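Local coordinates for cytochrome C3, A dimeric class III c-type cytochrome (Desulfovibrio gigas, PDB 1GYO), which binds four covalently attached heme c groups in each subunit of a disulfide-linked dimer and probably carries electrons between redox partners, at residues P4-T10 and G22-H28; A11-P17 and A53-R59. All coordinates share one frame; numbering follows the deposited sequence. Where two conformers were deposited one is given.

Contact 1: P4-T10 and G22-H28. With HEC (heme c), chain C.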
ATOM      1  N   PRO A   4      -4.518  -8.345   5.150  1.00 12.99           N
ATOM      2  CA  PRO A   4      -4.648  -9.808   5.195  1.00 12.99           C
ATOM      3  C   PRO A   4      -4.055 -10.435   3.968  1.00 12.93           C
ATOM      4  O   PRO A   4      -4.281  -9.995   2.831  1.00 14.26           O
ATOM      5  CB  PRO A   4      -6.182 -10.012   5.264  1.00 14.42           C
ATOM      6  CG  PRO A   4      -6.615  -8.751   5.934  0.56 15.52           C
ATOM      7  CD  PRO A   4      -5.830  -7.641   5.219  1.00 13.72           C
ATOM      8  N   CYS A   5      -3.294 -11.502   4.135  1.00 13.43           N
ATOM      9  CA  CYS A   5      -2.750 -12.190   2.967  1.00 14.01           C
ATOM     10  C   CYS A   5      -3.844 -12.863   2.167  1.00 12.97           C
ATOM     11  O   CYS A   5      -3.666 -12.889   0.947  1.00 14.47           O
ATOM     12  CB  CYS A   5      -1.639 -13.152   3.400  1.00 16.17           C
ATOM     13  SG  CYS A   5      -0.127 -12.234   3.907  1.00 17.79           S
ATOM     14  N   LYS A   6      -4.903 -13.336   2.818  1.00 13.63           N
ATOM     15  CA  LYS A   6      -6.065 -13.853   2.067  1.00 13.95           C
ATOM     16  C   LYS A   6      -7.315 -13.254   2.695  1.00 13.96           C
ATOM     17  O   LYS A   6      -7.389 -13.212   3.926  1.00 15.06           O
ATOM     18  CB  LYS A   6      -6.103 -15.377   2.033  0.62 17.05           C
ATOM     19  CG  LYS A   6      -7.234 -15.954   1.208  0.62 20.06           C
ATOM     20  CD  LYS A   6      -7.510 -17.428   1.523  0.62 28.76           C
ATOM     21  CE  LYS A   6      -6.364 -18.298   1.059  0.62 40.66           C
ATOM     22  NZ  LYS A   6      -6.775 -19.702   0.743  0.62 37.34           N
ATOM     23  N   VAL A   7      -8.234 -12.819   1.860  1.00 16.37           N
ATOM     24  CA  VAL A   7      -9.502 -12.251   2.250  1.00 17.92           C
ATOM     25  C   VAL A   7     -10.608 -13.150   1.675  1.00 17.12           C
ATOM     26  O   VAL A   7     -10.458 -13.713   0.602  1.00 17.70           O
ATOM     27  CB  VAL A   7      -9.739 -10.777   1.832  1.00 18.86           C
ATOM     28  CG1 VAL A   7      -8.713  -9.832   2.487  1.00 21.24           C
ATOM     29  CG2 VAL A   7      -9.678 -10.580   0.343  1.00 20.05           C
ATOM     30  N   VAL A   8     -11.700 -13.260   2.397  1.00 18.40           N
ATOM     31  CA  VAL A   8     -12.893 -13.908   1.846  1.00 17.97           C
ATOM     32  C   VAL A   8     -13.929 -12.825   1.639  1.00 16.04           C
ATOM     33  O   VAL A   8     -14.301 -12.064   2.546  1.00 19.21           O
ATOM     34  CB  VAL A   8     -13.462 -14.976   2.793  1.00 29.37           C
ATOM     35  CG1 VAL A   8     -14.705 -15.572   2.149  1.00 38.26           C
ATOM     36  CG2 VAL A   8     -12.366 -16.006   3.107  1.00 32.21           C
ATOM     37  N   ILE A   9     -14.321 -12.668   0.400  1.00 13.98           N
ATOM     38  CA  ILE A   9     -15.210 -11.665  -0.067  1.00 13.61           C
ATOM     39  C   ILE A   9     -16.613 -12.304  -0.161  1.00 13.66           C
ATOM     40  O   ILE A   9     -16.743 -13.363  -0.754  1.00 14.89           O
ATOM     41  CB  ILE A   9     -14.770 -11.088  -1.413  1.00 13.02           C
ATOM     42  CG1 ILE A   9     -13.307 -10.691  -1.447  1.00 13.29           C
ATOM     43  CG2 ILE A   9     -15.680  -9.884  -1.781  1.00 13.58           C
ATOM     44  CD1 ILE A   9     -12.794 -10.385  -2.861  1.00 13.48           C
ATOM     45  N   THR A  10     -17.587 -11.634   0.417  1.00 15.99           N
ATOM     46  CA  THR A  10     -18.963 -12.178   0.319  1.00 17.05           C
ATOM     47  C   THR A  10     -19.967 -11.035   0.168  1.00 14.94           C
ATOM     48  O   THR A  10     -19.572  -9.909  -0.158  1.00 15.83           O
ATOM     49  CB  THR A  10     -19.224 -13.151   1.443  1.00 19.40           C
ATOM     50  OG1 THR A  10     -20.485 -13.859   1.248  1.00 20.89           O
ATOM     51  CG2 THR A  10     -19.263 -12.375   2.743  1.00 23.27           C
ATOM     52  N   GLY A  22     -21.525 -17.331  -3.682  1.00 15.50           N
ATOM     53  CA  GLY A  22     -21.610 -16.481  -2.500  1.00 17.74           C
ATOM     54  C   GLY A  22     -20.332 -16.020  -1.882  1.00 15.69           C
ATOM     55  O   GLY A  22     -20.380 -15.035  -1.118  1.00 18.64           O
ATOM     56  N   LYS A  23     -19.221 -16.697  -2.134  1.00 15.55           N
ATOM     57  CA  LYS A  23     -17.953 -16.370  -1.484  1.00 17.42           C
ATOM     58  C   LYS A  23     -16.806 -16.502  -2.471  1.00 16.00           C
ATOM     59  O   LYS A  23     -16.760 -17.465  -3.250  1.00 17.22           O
ATOM     60  CB  LYS A  23     -17.625 -17.268  -0.272  1.00 26.54           C
ATOM     61  CG  LYS A  23     -18.455 -17.007   0.958  1.00 32.42           C
ATOM     62  CD  LYS A  23     -18.130 -17.844   2.150  1.00 46.03           C
ATOM     63  CE  LYS A  23     -16.907 -18.713   2.139  1.00 58.63           C
ATOM     64  NZ  LYS A  23     -16.813 -19.542   3.415  1.00 95.81           N
ATOM     65  N   VAL A  24     -15.866 -15.585  -2.426  1.00 14.43           N
ATOM     66  CA  VAL A  24     -14.676 -15.647  -3.283  1.00 13.49           C
ATOM     67  C   VAL A  24     -13.450 -15.274  -2.449  1.00 14.16           C
ATOM     68  O   VAL A  24     -13.488 -14.279  -1.724  1.00 15.87           O
ATOM     69  CB  VAL A  24     -14.770 -14.654  -4.466  1.00 12.19           C
ATOM     70  CG1 VAL A  24     -13.465 -14.529  -5.208  1.00 13.73           C
ATOM     71  CG2 VAL A  24     -15.950 -15.050  -5.375  1.00 13.99           C
ATOM     72  N   GLU A  25     -12.395 -16.037  -2.560  1.00 14.77           N
ATOM     73  CA  GLU A  25     -11.154 -15.723  -1.876  1.00 17.14           C
ATOM     74  C   GLU A  25     -10.294 -14.898  -2.792  1.00 16.96           C
ATOM     75  O   GLU A  25     -10.247 -15.092  -4.013  1.00 20.75           O
ATOM     76  CB  GLU A  25     -10.417 -17.014  -1.513  1.00 22.00           C
ATOM     77  CG  GLU A  25     -11.206 -17.936  -0.650  1.00 30.01           C
ATOM     78  CD  GLU A  25     -10.359 -19.139  -0.183  1.00 33.09           C
ATOM     79  OE1 GLU A  25     -10.927 -19.814   0.698  1.00 49.78           O
ATOM     80  OE2 GLU A  25      -9.239 -19.430  -0.648  1.00 47.00           O
ATOM     81  N   MET A  26      -9.562 -13.953  -2.199  1.00 15.13           N
ATOM     82  CA  MET A  26      -8.569 -13.216  -2.944  1.00 14.75           C
ATOM     83  C   MET A  26      -7.302 -13.120  -2.120  1.00 13.93           C
ATOM     84  O   MET A  26      -7.329 -12.880  -0.914  1.00 15.68           O
ATOM     85  CB  MET A  26      -9.018 -11.786  -3.226  1.00 15.16           C
ATOM     86  CG  MET A  26      -8.181 -11.044  -4.245  1.00 16.77           C
ATOM     87  SD  MET A  26      -8.078  -9.272  -3.963  1.00 17.21           S
ATOM     88  CE  MET A  26      -6.962  -9.294  -2.627  1.00 18.33           C
ATOM     89  N   SER A  27      -6.181 -13.343  -2.806  1.00 14.11           N
ATOM     90  CA  SER A  27      -4.878 -13.277  -2.141  1.00 13.97           C
ATOM     91  C   SER A  27      -4.211 -11.959  -2.399  1.00 12.53           C
ATOM     92  O   SER A  27      -3.890 -11.604  -3.538  1.00 14.11           O
ATOM     93  CB  SER A  27      -4.009 -14.404  -2.680  1.00 16.50           C
ATOM     94  OG  SER A  27      -2.670 -14.188  -2.161  1.00 16.67           O
ATOM     95  N   HIS A  28      -3.952 -11.192  -1.333  1.00 12.86           N
ATOM     96  CA  HIS A  28      -3.093 -10.002  -1.507  1.00 12.72           C
ATOM     97  C   HIS A  28      -1.684 -10.413  -1.904  1.00 13.72           C
ATOM     98  O   HIS A  28      -1.027  -9.712  -2.649  1.00 14.57           O
ATOM     99  CB  HIS A  28      -3.030  -9.134  -0.255  1.00 12.33           C
ATOM    100  CG  HIS A  28      -4.175  -8.174  -0.060  1.00 11.57           C
ATOM    101  ND1 HIS A  28      -5.178  -8.407   0.837  1.00 12.69           N
ATOM    102  CD2 HIS A  28      -4.467  -6.976  -0.609  1.00 11.87           C
ATOM    103  CE1 HIS A  28      -6.027  -7.338   0.815  1.00 11.83           C
ATOM    104  NE2 HIS A  28      -5.615  -6.467  -0.057  1.00 11.29           N
TER
HETATM  105 FE   HEC C 111      -6.543  -4.723  -0.456  1.00 10.97          FE
HETATM  106  CHA HEC C 111      -8.967  -5.767   1.687  1.00 12.56           C
HETATM  107  CHB HEC C 111      -5.021  -3.064   2.082  1.00 13.20           C
HETATM  108  CHC HEC C 111      -3.908  -4.108  -2.456  1.00 12.31           C
HETATM  109  CHD HEC C 111      -8.301  -5.890  -3.050  1.00 11.32           C
HETATM  110  NA  HEC C 111      -6.902  -4.499   1.499  1.00 12.26           N
HETATM  111  C1A HEC C 111      -7.946  -5.020   2.235  1.00 12.84           C
HETATM  112  C2A HEC C 111      -7.858  -4.626   3.623  1.00 14.20           C
HETATM  113  C3A HEC C 111      -6.756  -3.835   3.723  1.00 13.91           C
HETATM  114  C4A HEC C 111      -6.165  -3.760   2.409  1.00 12.97           C
HETATM  115  CMA HEC C 111      -6.207  -3.144   4.943  1.00 15.57           C
HETATM  116  CAA HEC C 111      -8.788  -5.041   4.703  1.00 16.22           C
HETATM  117  CBA HEC C 111     -10.079  -4.267   4.802  1.00 18.93           C
HETATM  118  CGA HEC C 111     -11.083  -4.867   5.779  1.00 20.81           C
HETATM  119  O1A HEC C 111     -11.164  -6.110   5.884  1.00 33.87           O
HETATM  120  O2A HEC C 111     -11.788  -4.120   6.445  1.00 26.15           O
HETATM  121  NB  HEC C 111      -4.814  -3.746  -0.243  1.00 12.41           N
HETATM  122  C1B HEC C 111      -4.354  -3.074   0.871  1.00 13.22           C
HETATM  123  C2B HEC C 111      -3.081  -2.442   0.600  1.00 13.80           C
HETATM  124  C3B HEC C 111      -2.735  -2.765  -0.684  1.00 13.06           C
HETATM  125  C4B HEC C 111      -3.824  -3.573  -1.194  1.00 12.54           C
HETATM  126  CMB HEC C 111      -2.320  -1.603   1.580  1.00 15.99           C
HETATM  127  CAB HEC C 111      -1.495  -2.411  -1.447  1.00 14.74           C
HETATM  128  CBB HEC C 111      -0.187  -2.891  -0.834  1.00 16.43           C
HETATM  129  NC  HEC C 111      -6.159  -5.002  -2.368  1.00 11.38           N
HETATM  130  C1C HEC C 111      -4.990  -4.715  -3.041  1.00 11.61           C
HETATM  131  C2C HEC C 111      -5.088  -5.088  -4.438  1.00 12.09           C
HETATM  132  C3C HEC C 111      -6.342  -5.564  -4.604  1.00 11.43           C
HETATM  133  C4C HEC C 111      -7.010  -5.484  -3.336  1.00 11.30           C
HETATM  134  CMC HEC C 111      -3.985  -4.876  -5.432  1.00 13.42           C
HETATM  135  CAC HEC C 111      -7.017  -6.014  -5.881  1.00 12.42           C
HETATM  136  CBC HEC C 111      -6.231  -7.110  -6.617  1.00 13.13           C
HETATM  137  ND  HEC C 111      -8.275  -5.664  -0.629  1.00 11.59           N
HETATM  138  C1D HEC C 111      -8.897  -6.015  -1.828  1.00 11.36           C
HETATM  139  C2D HEC C 111     -10.199  -6.569  -1.570  1.00 12.46           C
HETATM  140  C3D HEC C 111     -10.333  -6.655  -0.222  1.00 12.61           C
HETATM  141  C4D HEC C 111      -9.173  -6.033   0.350  1.00 12.09           C
HETATM  142  CMD HEC C 111     -11.191  -7.008  -2.636  1.00 12.44           C
HETATM  143  CAD HEC C 111     -11.506  -7.244   0.519  1.00 14.35           C
HETATM  144  CBD HEC C 111     -12.581  -6.189   0.744  1.00 18.03           C
HETATM  145  CGD HEC C 111     -13.989  -6.669   0.840  1.00 22.38           C
HETATM  146  O1D HEC C 111     -14.890  -5.847   0.528  1.00 27.01           O
HETATM  147  O2D HEC C 111     -14.263  -7.814   1.200  1.00 22.48           O
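V7 and M26, then I9 and V24, form the hydrogen-bonded pairs of the two-stranded antiparallel sheet of this class III cytochrome c; V7 N reaches M26 O at 2.9 Å with an N-H...O angle of 169°. Beyond the V24 pair, T10 adds a side-chain bond: with OG1 anti to the backbone N (chi1 -171°), the hydroxyl donates to G22 O at 2.6 Å. Charge is paired on the face bearing K6, V8, E25 and S27, where K6 NZ meets E25 OE2 at 2.8 Å from above the carboxylate plane. V8 CG1 rests on K23 CE. The other face is apolar and lies against heme. V7 CG2 and I9 CD1 both pack on M26 CB, and M26 SD comes 3.5 Å from the meso carbon CHD. Just past strand 24-27, H28 NE2 binds the iron at 2.0 Å, H40 supplying the other axial ligand. H28 ND1 donates to P4 O at 2.7 Å, which, with the iron bond, helps to set the ring's rotation, and M26 CE lies over one ring face. The face of strands 6-9 and 24-27 with V7, I9 and M26 packs beside this heme, while V24 packs on C103 and H104 of a second heme site; C5 is disulfide-bonded to C46 of the second subunit.

Contact 2: A11-P17 and A53-R59; sequences APEGEDP and ADCHIDR. With HEC (heme c), chain D.
P12 and R59 join a type II beta turn, P12 to E15, to the heme-binding segment 53-59, whose C55 and H56 end a CXXCH motif begun by C52. The proline ring points at the second segment and is met on several sides: CG lies 3.9 Å from A53 CB, CB approaches I57 CG2 more loosely, and CD touches R59 CD at 3.7 Å, the two side chains crossing obliquely. From there the arginine bends at chi3 (82°), which turns its flat end toward the backbone that follows the turn. The guanidinium then grips a single backbone carbonyl oxygen end-on: NH1 donates to D16 O at 2.9 Å and NH2 to the same atom at 3.0 Å. D16 O lies in the guanidinium plane, whereas A11 CB sits 3.4 Å above that plane, over one face and offset toward the rim. E15 CB comes in at the edge, beside NH1. The two bonds fix the direction of the group, the A11 methyl backs one face, and NH2 has a second partner, the O1A propionate oxygen of another heme. That propionate and, more distantly, the E15 carboxylate probably offset the arginine's charge. F68 of helix 68-72 packs on both P12 and R59. H56 ND1 is hydrogen-bonded to G67 O, and H41 is the other axial ligand of its iron. H56 NE2 binds the heme FE at 2.0 Å. Next to it in sequence, C55 SG is bonded covalently to CAC of the same heme at 1.8 Å.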
ATOM      1  N   ALA A  11     -21.222 -11.320   0.374  1.00 15.11           N
ATOM      2  CA  ALA A  11     -22.268 -10.332   0.257  1.00 15.19           C
ATOM      3  C   ALA A  11     -22.047  -9.226   1.280  1.00 16.30           C
ATOM      4  O   ALA A  11     -21.362  -9.396   2.296  1.00 18.49           O
ATOM      5  CB  ALA A  11     -23.636 -10.989   0.440  1.00 17.16           C
ATOM      6  N   PRO A  12     -22.654  -8.045   1.051  1.00 16.22           N
ATOM      7  CA  PRO A  12     -22.516  -6.954   2.029  1.00 18.55           C
ATOM      8  C   PRO A  12     -22.948  -7.384   3.418  1.00 19.74           C
ATOM      9  O   PRO A  12     -23.880  -8.177   3.578  1.00 19.92           O
ATOM     10  CB  PRO A  12     -23.486  -5.909   1.449  1.00 18.47           C
ATOM     11  CG  PRO A  12     -23.479  -6.174  -0.030  1.00 17.46           C
ATOM     12  CD  PRO A  12     -23.473  -7.663  -0.118  1.00 16.02           C
ATOM     13  N   GLU A  13     -22.287  -6.804   4.409  1.00 22.19           N
ATOM     14  CA  GLU A  13     -22.494  -7.126   5.809  1.00 27.33           C
ATOM     15  C   GLU A  13     -23.964  -7.173   6.171  1.00 25.70           C
ATOM     16  O   GLU A  13     -24.634  -6.199   5.824  1.00 26.44           O
ATOM     17  CB  GLU A  13     -21.833  -6.059   6.698  1.00 36.22           C
ATOM     18  CG  GLU A  13     -21.897  -6.351   8.189  1.00 50.11           C
ATOM     19  CD  GLU A  13     -20.770  -7.265   8.596  1.00 70.65           C
ATOM     20  OE1 GLU A  13     -20.900  -8.027   9.573  1.00 81.46           O
ATOM     21  OE2 GLU A  13     -19.727  -7.218   7.898  1.00 61.73           O
ATOM     22  N   GLY A  14     -24.429  -8.257   6.775  1.00 27.10           N
ATOM     23  CA  GLY A  14     -25.795  -8.316   7.214  1.00 30.24           C
ATOM     24  C   GLY A  14     -26.722  -8.906   6.175  1.00 27.27           C
ATOM     25  O   GLY A  14     -27.875  -9.189   6.541  1.00 38.42           O
ATOM     26  N   GLU A  15     -26.243  -9.068   4.944  1.00 24.62           N
ATOM     27  CA  GLU A  15     -27.095  -9.584   3.878  1.00 23.34           C
ATOM     28  C   GLU A  15     -26.778 -11.053   3.606  1.00 22.65           C
ATOM     29  O   GLU A  15     -25.732 -11.602   3.904  1.00 26.55           O
ATOM     30  CB  GLU A  15     -26.955  -8.787   2.570  1.00 20.99           C
ATOM     31  CG  GLU A  15     -27.249  -7.290   2.856  0.57 25.17           C
ATOM     32  CD  GLU A  15     -28.724  -7.016   3.081  0.57 26.75           C
ATOM     33  OE1 GLU A  15     -29.098  -6.013   3.738  0.57 30.17           O
ATOM     34  OE2 GLU A  15     -29.534  -7.822   2.584  0.57 40.55           O
ATOM     35  N   ASP A  16     -27.765 -11.722   3.009  1.00 22.67           N
ATOM     36  CA  ASP A  16     -27.573 -13.114   2.698  1.00 24.50           C
ATOM     37  C   ASP A  16     -26.689 -13.351   1.474  1.00 20.62           C
ATOM     38  O   ASP A  16     -26.832 -12.663   0.461  1.00 21.51           O
ATOM     39  CB  ASP A  16     -28.929 -13.756   2.410  1.00 30.86           C
ATOM     40  CG  ASP A  16     -29.782 -13.944   3.629  1.00 39.69           C
ATOM     41  OD1 ASP A  16     -29.253 -13.920   4.756  1.00 51.85           O
ATOM     42  OD2 ASP A  16     -30.986 -14.122   3.338  1.00 55.02           O
ATOM     43  N   PRO A  17     -25.763 -14.299   1.518  1.00 21.17           N
ATOM     44  CA  PRO A  17     -24.905 -14.617   0.364  1.00 19.56           C
ATOM     45  C   PRO A  17     -25.711 -15.191  -0.786  1.00 18.85           C
ATOM     46  O   PRO A  17     -26.777 -15.807  -0.593  1.00 22.78           O
ATOM     47  CB  PRO A  17     -23.964 -15.718   0.871  1.00 24.43           C
ATOM     48  CG  PRO A  17     -24.747 -16.307   1.995  1.00 37.71           C
ATOM     49  CD  PRO A  17     -25.459 -15.143   2.663  1.00 25.53           C
ATOM     50  N   ALA A  53     -17.970  -3.234  -0.356  1.00 13.78           N
ATOM     51  CA  ALA A  53     -19.381  -3.167  -0.128  1.00 14.33           C
ATOM     52  C   ALA A  53     -19.783  -2.137   0.915  1.00 16.23           C
ATOM     53  O   ALA A  53     -20.982  -1.918   1.091  1.00 17.72           O
ATOM     54  CB  ALA A  53     -19.963  -4.506   0.291  1.00 16.67           C
ATOM     55  N   ASP A  54     -18.834  -1.392   1.501  1.00 14.85           N
ATOM     56  CA  ASP A  54     -19.238  -0.209   2.247  1.00 15.56           C
ATOM     57  C   ASP A  54     -19.957   0.751   1.313  1.00 14.32           C
ATOM     58  O   ASP A  54     -20.804   1.546   1.754  1.00 16.63           O
ATOM     59  CB  ASP A  54     -18.051   0.508   2.857  1.00 15.62           C
ATOM     60  CG  ASP A  54     -17.419  -0.134   4.037  1.00 18.08           C
ATOM     61  OD1 ASP A  54     -17.844  -1.243   4.496  1.00 21.06           O
ATOM     62  OD2 ASP A  54     -16.446   0.537   4.509  1.00 23.52           O
ATOM     63  N   CYS A  55     -19.596   0.696   0.031  1.00 14.61           N
ATOM     64  CA  CYS A  55     -20.140   1.566  -1.001  1.00 15.15           C
ATOM     65  C   CYS A  55     -20.882   0.805  -2.077  1.00 13.75           C
ATOM     66  O   CYS A  55     -21.982   1.194  -2.495  1.00 15.46           O
ATOM     67  CB  CYS A  55     -19.061   2.400  -1.698  1.00 15.31           C
ATOM     68  SG  CYS A  55     -18.176   3.415  -0.475  1.00 15.82           S
ATOM     69  N   HIS A  56     -20.319  -0.306  -2.496  1.00 12.94           N
ATOM     70  CA  HIS A  56     -20.911  -1.185  -3.535  1.00 13.30           C
ATOM     71  C   HIS A  56     -21.905  -2.130  -2.898  1.00 13.31           C
ATOM     72  O   HIS A  56     -21.659  -3.324  -2.724  1.00 14.22           O
ATOM     73  CB  HIS A  56     -19.774  -1.932  -4.234  1.00 12.52           C
ATOM     74  CG  HIS A  56     -18.920  -1.050  -5.083  1.00 12.31           C
ATOM     75  ND1 HIS A  56     -19.252  -0.742  -6.381  1.00 12.51           N
ATOM     76  CD2 HIS A  56     -17.773  -0.388  -4.843  1.00 12.00           C
ATOM     77  CE1 HIS A  56     -18.327   0.059  -6.906  1.00 12.30           C
ATOM     78  NE2 HIS A  56     -17.400   0.308  -5.973  1.00 12.01           N
ATOM     79  N   ILE A  57     -23.062  -1.577  -2.541  1.00 13.99           N
ATOM     80  CA  ILE A  57     -24.044  -2.256  -1.757  1.00 15.65           C
ATOM     81  C   ILE A  57     -25.242  -2.783  -2.547  1.00 16.36           C
ATOM     82  O   ILE A  57     -25.777  -3.812  -2.174  1.00 19.10           O
ATOM     83  CB  ILE A  57     -24.573  -1.347  -0.632  0.62 18.84           C
ATOM     84  CG1 ILE A  57     -23.518  -0.717   0.209  0.62 21.28           C
ATOM     85  CG2 ILE A  57     -25.540  -2.141   0.282  0.62 25.47           C
ATOM     86  CD1 ILE A  57     -24.122  -0.273   1.544  0.62 40.25           C
ATOM     87  N   ASP A  58     -25.665  -2.068  -3.570  1.00 15.54           N
ATOM     88  CA  ASP A  58     -26.912  -2.402  -4.237  1.00 16.58           C
ATOM     89  C   ASP A  58     -26.815  -3.747  -4.952  1.00 15.54           C
ATOM     90  O   ASP A  58     -25.866  -3.965  -5.714  1.00 15.39           O
ATOM     91  CB  ASP A  58     -27.247  -1.353  -5.301  1.00 18.47           C
ATOM     92  CG  ASP A  58     -28.457  -1.809  -6.086  1.00 22.64           C
ATOM     93  OD1 ASP A  58     -29.505  -2.101  -5.500  1.00 25.57           O
ATOM     94  OD2 ASP A  58     -28.392  -1.997  -7.309  1.00 29.74           O
ATOM     95  N   ARG A  59     -27.777  -4.605  -4.777  1.00 14.65           N
ATOM     96  CA  ARG A  59     -27.869  -5.899  -5.448  1.00 14.04           C
ATOM     97  C   ARG A  59     -29.158  -5.998  -6.230  1.00 15.07           C
ATOM     98  O   ARG A  59     -29.509  -7.094  -6.684  1.00 16.21           O
ATOM     99  CB  ARG A  59     -27.737  -7.020  -4.407  1.00 15.19           C
ATOM    100  CG  ARG A  59     -26.327  -7.040  -3.807  1.00 16.66           C
ATOM    101  CD  ARG A  59     -26.326  -7.851  -2.533  1.00 19.21           C
ATOM    102  NE  ARG A  59     -26.228  -9.286  -2.786  1.00 16.34           N
ATOM    103  CZ  ARG A  59     -26.479 -10.230  -1.907  1.00 16.49           C
ATOM    104  NH1 ARG A  59     -26.959  -9.957  -0.686  1.00 19.84           N
ATOM    105  NH2 ARG A  59     -26.289 -11.501  -2.217  1.00 16.55           N
TER
HETATM  106 FE   HEC D 112     -15.725   1.348  -6.247  1.00 11.50          FE
HETATM  107  CHA HEC D 112     -16.740   2.519  -9.248  1.00 13.60           C
HETATM  108  CHB HEC D 112     -14.635  -1.487  -7.716  1.00 11.44           C
HETATM  109  CHC HEC D 112     -14.404   0.305  -3.296  1.00 12.13           C
HETATM  110  CHD HEC D 112     -17.156   3.952  -4.689  1.00 14.26           C
HETATM  111  NA  HEC D 112     -15.684   0.661  -8.104  1.00 11.98           N
HETATM  112  C1A HEC D 112     -16.134   1.285  -9.247  1.00 12.23           C
HETATM  113  C2A HEC D 112     -15.915   0.455 -10.404  1.00 12.25           C
HETATM  114  C3A HEC D 112     -15.351  -0.695  -9.972  1.00 11.49           C
HETATM  115  C4A HEC D 112     -15.181  -0.556  -8.546  1.00 11.57           C
HETATM  116  CMA HEC D 112     -14.980  -1.916 -10.765  1.00 13.19           C
HETATM  117  CAA HEC D 112     -16.299   0.813 -11.826  1.00 13.42           C
HETATM  118  CBA HEC D 112     -17.646   0.180 -12.166  1.00 14.35           C
HETATM  119  CGA HEC D 112     -18.116   0.482 -13.565  1.00 14.54           C
HETATM  120  O1A HEC D 112     -18.665  -0.434 -14.219  1.00 15.82           O
HETATM  121  O2A HEC D 112     -18.019   1.653 -13.993  1.00 16.88           O
HETATM  122  NB  HEC D 112     -14.689  -0.262  -5.629  1.00 11.78           N
HETATM  123  C1B HEC D 112     -14.353  -1.368  -6.372  1.00 11.12           C
HETATM  124  C2B HEC D 112     -13.644  -2.348  -5.579  1.00 11.49           C
HETATM  125  C3B HEC D 112     -13.564  -1.836  -4.323  1.00 11.56           C
HETATM  126  C4B HEC D 112     -14.204  -0.539  -4.360  1.00 11.71           C
HETATM  127  CMB HEC D 112     -13.156  -3.664  -6.098  1.00 12.22           C
HETATM  128  CAB HEC D 112     -12.956  -2.452  -3.101  1.00 12.44           C
HETATM  129  CBB HEC D 112     -11.482  -2.856  -3.305  1.00 13.38           C
HETATM  130  NC  HEC D 112     -15.757   2.007  -4.370  1.00 12.65           N
HETATM  131  C1C HEC D 112     -15.153   1.454  -3.258  1.00 12.34           C
HETATM  132  C2C HEC D 112     -15.443   2.225  -2.068  1.00 13.56           C
HETATM  133  C3C HEC D 112     -16.284   3.220  -2.446  1.00 13.42           C
HETATM  134  C4C HEC D 112     -16.446   3.108  -3.879  1.00 13.24           C
HETATM  135  CMC HEC D 112     -14.931   1.886  -0.687  1.00 14.68           C
HETATM  136  CAC HEC D 112     -16.964   4.240  -1.583  1.00 15.14           C
HETATM  137  CBC HEC D 112     -16.047   5.089  -0.715  1.00 16.74           C
HETATM  138  ND  HEC D 112     -16.785   2.899  -6.854  1.00 13.22           N
HETATM  139  C1D HEC D 112     -17.278   3.917  -6.065  1.00 14.16           C
HETATM  140  C2D HEC D 112     -17.906   4.935  -6.880  1.00 15.09           C
HETATM  141  C3D HEC D 112     -17.778   4.528  -8.175  1.00 15.68           C
HETATM  142  C4D HEC D 112     -17.082   3.273  -8.148  1.00 14.31           C
HETATM  143  CMD HEC D 112     -18.533   6.183  -6.330  1.00 18.04           C
HETATM  144  CAD HEC D 112     -18.197   5.246  -9.425  1.00 17.67           C
HETATM  145  CBD HEC D 112     -17.061   5.996 -10.082  1.00 18.67           C
HETATM  146  CGD HEC D 112     -16.536   7.140  -9.212  1.00 21.27           C
HETATM  147  O1D HEC D 112     -15.366   7.079  -8.835  1.00 26.66           O
HETATM  148  O2D HEC D 112     -17.330   8.052  -8.931  1.00 27.02           O

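How the contacts relate
From the N terminus the chain runs out along strand 6-9, passes through the connection holding 11-17 and comes back along strand 24-27, so contact 1 closes a hairpin whose connection contains the first segment of contact 2. That segment is met much later by 53-59, after the chain has passed helix 36-39; contact 2 closes this longer loop. The segments alternate along the sequence, and the two contacts therefore cross instead of nesting. They touch where P17 CB packs against T10 OG1 and G22 O, at the end of the hairpin where the connection begins and returns. Together they tie the two-stranded sheet and its connection to the heme-binding loop before helix 68-72, linking the surroundings of separate hemes.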